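Local coordinates for protein transcriptional regulator, TetR family (Agrobacterium tumefaciens str., PDB 3C2B) that probably binds DNA at transcription regulatory regions through an N-terminal helix-turn-helix and regulates transcription, at the interface of chains A and B. Sequence-based numbering; all coordinates share one arbitrary frame. Chains: chain A/B, Transcriptional regulator, TetR family.

Contact 1: the interface of chains A and B. Residues chain A 171, 200, 203-204; chain B 167, 171, 200, 203-204.
All nine residues sit on backbone with helical torsions, in helices 161-173 and 190-205 of each chain, so the two subunits meet here helix against helix. The patch is apolar and joins the C-terminal domains of the two copies in the manner of a TetR-family dimer, although the structure alone does not show that this dimer forms in solution. At its middle A:Leu204 and B:Leu204 cross at about a right angle, with CD1 of A:Leu204 3.7 Å from CD2 of B:Leu204. Their conformations differ. B:Leu204 holds CG anti to its carbonyl carbon with a staggered second torsion, whereas A:Leu204 has chi1 -107° and chi2 18°, torsions away from the usual staggered positions, which may reflect strain or an uncertain fit and which break the two-fold in detail. Each leucine tip lies on the partner's helix between Ala200 and Thr203. CD2 of B:Leu204 is 3.9 Å from the beta carbon of A:Thr203, and CD1 of A:Leu204 makes the matching approach to B:Thr203. In both threonines OG1 is anti to the carbonyl carbon, beside the backbone N, which leaves the methyl CG2 to join CB against the leucine. Towards helix 161-173, A:Leu171 reaches tip to tip with B:Leu204, CD2 to CD1 at 3.9 Å. The same CD2 also meets the CD2 of B:Leu171, the two side chains crossing obliquely, and has the beta carbon of B:Ser167 beside it. No polar pair bridges the chains in this patch; the backbone oxygen of A:Ala200 simply lies 3.6 Å from the methyl CD2 of B:Leu204.

Contact 2: the interface of chains A and B. Residues chain A 166-167, 169-171, 174; chain B 166, 169-174.
A:Arg166 lays its guanidinium along the C-terminal end of helix 161-173 of chain B, a helix-capping contact in the C-terminal domain of this TetR-family regulator. Its NH2 donates to the backbone oxygen of B:Ile172 at 2.7 Å, nearly straight at 167°. NH1 of A:Arg166 donates to the backbone oxygen of B:Leu171 at 3.0 Å. Both acceptors lie close to the guanidinium plane, but each nitrogen stands above the plane of the carbonyl it meets. The positive group would thus suit the negative end of the helix dipole. On the twin side B:Arg166 donates from NH1 to the oxygen of A:Leu171 at 2.9 Å, again with the acceptor in the guanidinium plane. Ser174 of the opposite chain then packs over each arginine, its CB centred 3.7 Å above one guanidinium face. The serine hydroxyl turns back to the start of the same arginine: OG of B:Ser174 donates to the backbone oxygen of A:Arg166 at 2.6 Å, in the carbonyl plane on a lone pair. The twin bond, from OG of A:Ser174 to the oxygen of B:Arg166, is longer at 3.0 Å and comes from above that plane. Farther out, the arginine torsions set this reach: CG is anti to the backbone N (chi1 -170° in A:Arg166) and the chain runs extended to NE before the guanidinium turns. Ser174 follows the helix with positive phi in both chains, and its OG is likewise anti to the backbone N. Between the two arginine clasps the helices come together at Gly170, where CA of A:Gly170 lies 3.8 Å from CA of B:Gly170. Tyr169 of each chain flanks the other chain's Ser174 hydroxyl.

Contact 1: the interface of chains A and B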
loop_
_atom_site.group_PDB
_atom_site.type_symbol
_atom_site.label_atom_id
_atom_site.label_comp_id
_atom_site.label_asym_id
_atom_site.label_seq_id
_atom_site.Cartn_x
_atom_site.Cartn_y
_atom_site.Cartn_z
ATOM N N LEU A 171 -2.372 -7.497 -8.140
ATOM C CA LEU A 171 -3.658 -7.546 -8.869
ATOM C C LEU A 171 -4.892 -7.516 -7.959
ATOM O O LEU A 171 -5.890 -6.868 -8.285
ATOM C CB LEU A 171 -3.748 -8.745 -9.822
ATOM C CG LEU A 171 -2.770 -8.756 -11.027
ATOM C CD1 LEU A 171 -2.785 -10.142 -11.715
ATOM C CD2 LEU A 171 -3.115 -7.662 -12.100
ATOM N N ALA A 200 -7.361 -12.191 -14.297
ATOM C CA ALA A 200 -6.048 -11.640 -14.656
ATOM C C ALA A 200 -4.863 -12.625 -14.310
ATOM O O ALA A 200 -4.004 -12.901 -15.144
ATOM C CB ALA A 200 -5.852 -10.248 -13.989
ATOM N N THR A 203 -4.853 -15.516 -16.786
ATOM C CA THR A 203 -4.310 -15.042 -18.045
ATOM C C THR A 203 -2.781 -15.047 -18.014
ATOM O O THR A 203 -2.141 -15.497 -18.950
ATOM C CB THR A 203 -4.848 -13.651 -18.383
ATOM O OG1 THR A 203 -6.274 -13.728 -18.448
ATOM C CG2 THR A 203 -4.309 -13.174 -19.730
ATOM N N LEU A 204 -2.202 -14.585 -16.920
ATOM C CA LEU A 204 -0.745 -14.458 -16.820
ATOM C C LEU A 204 -0.057 -15.808 -16.691
ATOM O O LEU A 204 0.900 -16.086 -17.369
ATOM C CB LEU A 204 -0.414 -13.590 -15.607
ATOM C CG LEU A 204 0.090 -12.149 -15.696
ATOM C CD1 LEU A 204 -0.149 -11.458 -17.017
ATOM C CD2 LEU A 204 -0.360 -11.302 -14.541
ATOM N N SER B 167 -4.613 -2.247 -12.400
ATOM C CA SER B 167 -3.810 -3.444 -12.663
ATOM C C SER B 167 -2.331 -3.147 -12.836
ATOM O O SER B 167 -1.500 -3.837 -12.253
ATOM C CB SER B 167 -4.283 -4.166 -13.938
ATOM O OG SER B 167 -5.603 -4.631 -13.772
ATOM N N LEU B 171 0.735 -4.410 -10.474
ATOM C CA LEU B 171 1.861 -5.135 -11.055
ATOM C C LEU B 171 3.220 -4.526 -10.762
ATOM O O LEU B 171 4.170 -5.250 -10.515
ATOM C CB LEU B 171 1.661 -5.358 -12.572
ATOM C CG LEU B 171 0.492 -6.287 -12.950
ATOM C CD1 LEU B 171 0.114 -6.051 -14.435
ATOM C CD2 LEU B 171 0.737 -7.818 -12.587
ATOM N N ALA B 200 3.982 -8.017 -17.989
ATOM C CA ALA B 200 2.681 -8.538 -17.490
ATOM C C ALA B 200 1.512 -7.673 -17.934
ATOM O O ALA B 200 0.449 -8.186 -18.208
ATOM C CB ALA B 200 2.654 -8.705 -15.966
ATOM N N THR B 203 0.678 -8.397 -21.460
ATOM C CA THR B 203 -0.014 -9.683 -21.609
ATOM C C THR B 203 -1.523 -9.493 -21.330
ATOM O O THR B 203 -2.353 -10.055 -22.023
ATOM C CB THR B 203 0.620 -10.827 -20.686
ATOM O OG1 THR B 203 2.012 -10.937 -20.942
ATOM C CG2 THR B 203 -0.033 -12.240 -20.880
ATOM N N LEU B 204 -1.869 -8.694 -20.321
ATOM C CA LEU B 204 -3.267 -8.508 -19.909
ATOM C C LEU B 204 -4.039 -7.585 -20.850
ATOM O O LEU B 204 -5.199 -7.882 -21.195
ATOM C CB LEU B 204 -3.338 -7.899 -18.487
ATOM C CG LEU B 204 -2.841 -8.751 -17.330
ATOM C CD1 LEU B 204 -2.970 -8.009 -15.948
ATOM C CD2 LEU B 204 -3.589 -10.121 -17.328
#

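Contact 2: the interface of chains A and B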
loop_
_atom_site.group_PDB
_atom_site.type_symbol
_atom_site.label_atom_id
_atom_site.label_comp_id
_atom_site.label_asym_id
_atom_site.label_seq_id
_atom_site.Cartn_x
_atom_site.Cartn_y
_atom_site.Cartn_z
ATOM N N ARG A 166 3.571 -12.438 -5.987
ATOM C CA ARG A 166 3.748 -10.985 -6.092
ATOM C C ARG A 166 2.733 -10.311 -7.044
ATOM O O ARG A 166 2.055 -9.294 -6.652
ATOM C CB ARG A 166 5.240 -10.610 -6.418
ATOM C CG ARG A 166 5.511 -9.106 -6.294
ATOM C CD ARG A 166 6.925 -8.668 -6.792
ATOM N NE ARG A 166 7.125 -7.233 -6.617
ATOM C CZ ARG A 166 6.603 -6.276 -7.402
ATOM N NH1 ARG A 166 5.862 -6.582 -8.456
ATOM N NH2 ARG A 166 6.808 -5.006 -7.130
ATOM N N SER A 167 2.632 -10.858 -8.259
ATOM C CA SER A 167 1.695 -10.387 -9.267
ATOM C C SER A 167 0.247 -10.526 -8.783
ATOM O O SER A 167 -0.516 -9.589 -8.879
ATOM C CB SER A 167 1.837 -11.174 -10.570
ATOM O OG SER A 167 3.081 -10.902 -11.211
ATOM N N TYR A 169 -0.877 -10.690 -5.794
ATOM C CA TYR A 169 -1.161 -9.824 -4.659
ATOM C C TYR A 169 -1.419 -8.420 -5.175
ATOM O O TYR A 169 -2.363 -7.750 -4.729
ATOM C CB TYR A 169 0.031 -9.872 -3.686
ATOM C CG TYR A 169 -0.183 -9.148 -2.373
ATOM C CD1 TYR A 169 -0.245 -7.758 -2.299
ATOM C CD2 TYR A 169 -0.322 -9.875 -1.205
ATOM C CE1 TYR A 169 -0.461 -7.130 -1.061
ATOM C CE2 TYR A 169 -0.501 -9.254 0.032
ATOM C CZ TYR A 169 -0.587 -7.923 0.093
ATOM O OH TYR A 169 -0.751 -7.398 1.332
ATOM N N GLY A 170 -0.566 -7.944 -6.084
ATOM C CA GLY A 170 -0.731 -6.571 -6.612
ATOM C C GLY A 170 -2.035 -6.448 -7.401
ATOM O O GLY A 170 -2.740 -5.424 -7.345
ATOM N N LEU A 171 -2.372 -7.497 -8.140
ATOM C CA LEU A 171 -3.658 -7.546 -8.869
ATOM C C LEU A 171 -4.892 -7.516 -7.959
ATOM O O LEU A 171 -5.890 -6.868 -8.285
ATOM C CB LEU A 171 -3.748 -8.745 -9.822
ATOM C CG LEU A 171 -2.770 -8.756 -11.027
ATOM C CD1 LEU A 171 -2.785 -10.142 -11.715
ATOM C CD2 LEU A 171 -3.115 -7.662 -12.100
ATOM N N SER A 174 -3.880 -3.855 -5.515
ATOM C CA SER A 174 -3.292 -2.598 -6.045
ATOM C C SER A 174 -2.923 -1.618 -4.918
ATOM O O SER A 174 -2.239 -2.000 -3.969
ATOM C CB SER A 174 -4.247 -1.998 -7.083
ATOM O OG SER A 174 -3.723 -0.833 -7.646
ATOM N N ARG B 166 -5.269 0.576 -12.524
ATOM C CA ARG B 166 -5.272 -0.157 -11.252
ATOM C C ARG B 166 -4.395 -1.447 -11.351
ATOM O O ARG B 166 -3.497 -1.667 -10.487
ATOM C CB ARG B 166 -6.713 -0.468 -10.822
ATOM C CG ARG B 166 -6.829 -1.121 -9.456
ATOM C CD ARG B 166 -8.179 -1.799 -9.237
ATOM N NE ARG B 166 -8.260 -2.212 -7.842
ATOM C CZ ARG B 166 -7.748 -3.338 -7.352
ATOM N NH1 ARG B 166 -7.136 -4.199 -8.172
ATOM N NH2 ARG B 166 -7.846 -3.603 -6.044
ATOM N N TYR B 169 -0.593 -0.496 -11.835
ATOM C CA TYR B 169 -0.036 -0.083 -10.550
ATOM C C TYR B 169 0.249 -1.278 -9.618
ATOM O O TYR B 169 1.337 -1.366 -8.963
ATOM C CB TYR B 169 -1.024 0.928 -9.875
ATOM C CG TYR B 169 -0.457 1.677 -8.694
ATOM C CD1 TYR B 169 -0.313 1.061 -7.457
ATOM C CD2 TYR B 169 -0.052 3.028 -8.821
ATOM C CE1 TYR B 169 0.216 1.774 -6.364
ATOM C CE2 TYR B 169 0.484 3.751 -7.696
ATOM C CZ TYR B 169 0.615 3.097 -6.501
ATOM O OH TYR B 169 1.146 3.762 -5.382
ATOM N N GLY B 170 -0.725 -2.170 -9.512
ATOM C CA GLY B 170 -0.541 -3.373 -8.715
ATOM C C GLY B 170 0.618 -4.254 -9.166
ATOM O O GLY B 170 1.395 -4.767 -8.342
ATOM N N LEU B 171 0.735 -4.410 -10.474
ATOM C CA LEU B 171 1.861 -5.135 -11.055
ATOM C C LEU B 171 3.220 -4.526 -10.762
ATOM O O LEU B 171 4.170 -5.250 -10.515
ATOM C CB LEU B 171 1.661 -5.358 -12.572
ATOM C CG LEU B 171 0.492 -6.287 -12.950
ATOM C CD1 LEU B 171 0.114 -6.051 -14.435
ATOM C CD2 LEU B 171 0.737 -7.818 -12.587
ATOM N N ILE B 172 3.321 -3.197 -10.847
ATOM C CA ILE B 172 4.592 -2.532 -10.659
ATOM C C ILE B 172 4.975 -2.596 -9.155
ATOM O O ILE B 172 6.105 -2.955 -8.798
ATOM C CB ILE B 172 4.479 -1.040 -11.053
ATOM C CG1 ILE B 172 4.151 -0.841 -12.532
ATOM C CG2 ILE B 172 5.697 -0.202 -10.555
ATOM C CD1 ILE B 172 3.588 0.653 -12.779
ATOM N N VAL B 173 4.011 -2.254 -8.292
ATOM C CA VAL B 173 4.237 -2.023 -6.859
ATOM C C VAL B 173 3.989 -3.218 -5.957
ATOM O O VAL B 173 4.748 -3.437 -4.999
ATOM C CB VAL B 173 3.358 -0.842 -6.328
ATOM C CG1 VAL B 173 3.716 -0.490 -4.853
ATOM C CG2 VAL B 173 3.579 0.401 -7.190
ATOM N N SER B 174 2.929 -3.980 -6.251
ATOM C CA SER B 174 2.493 -5.026 -5.326
ATOM C C SER B 174 2.471 -4.466 -3.883
ATOM O O SER B 174 1.909 -3.390 -3.652
ATOM C CB SER B 174 3.384 -6.284 -5.514
ATOM O OG SER B 174 2.803 -7.462 -4.982
#

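Contact 1 and contact 2 are neighbouring patches of one two-fold symmetric interface, with the centres of their C-alpha atoms about 9 Å apart. Helix 161-173 of both chains runs through each, and A:Leu171 and B:Leu171 belong to both: their side chains pack among the leucines of contact 1 while their backbone oxygens serve contact 2. Helix 190-205 enters only at contact 1. An apolar seam thus adjoins a polar clasp, so four helices, two from each copy, are held together. This would fix the register of the subunits, and with it the relative placement of the DNA-binding domains, if this dimer is the functional one.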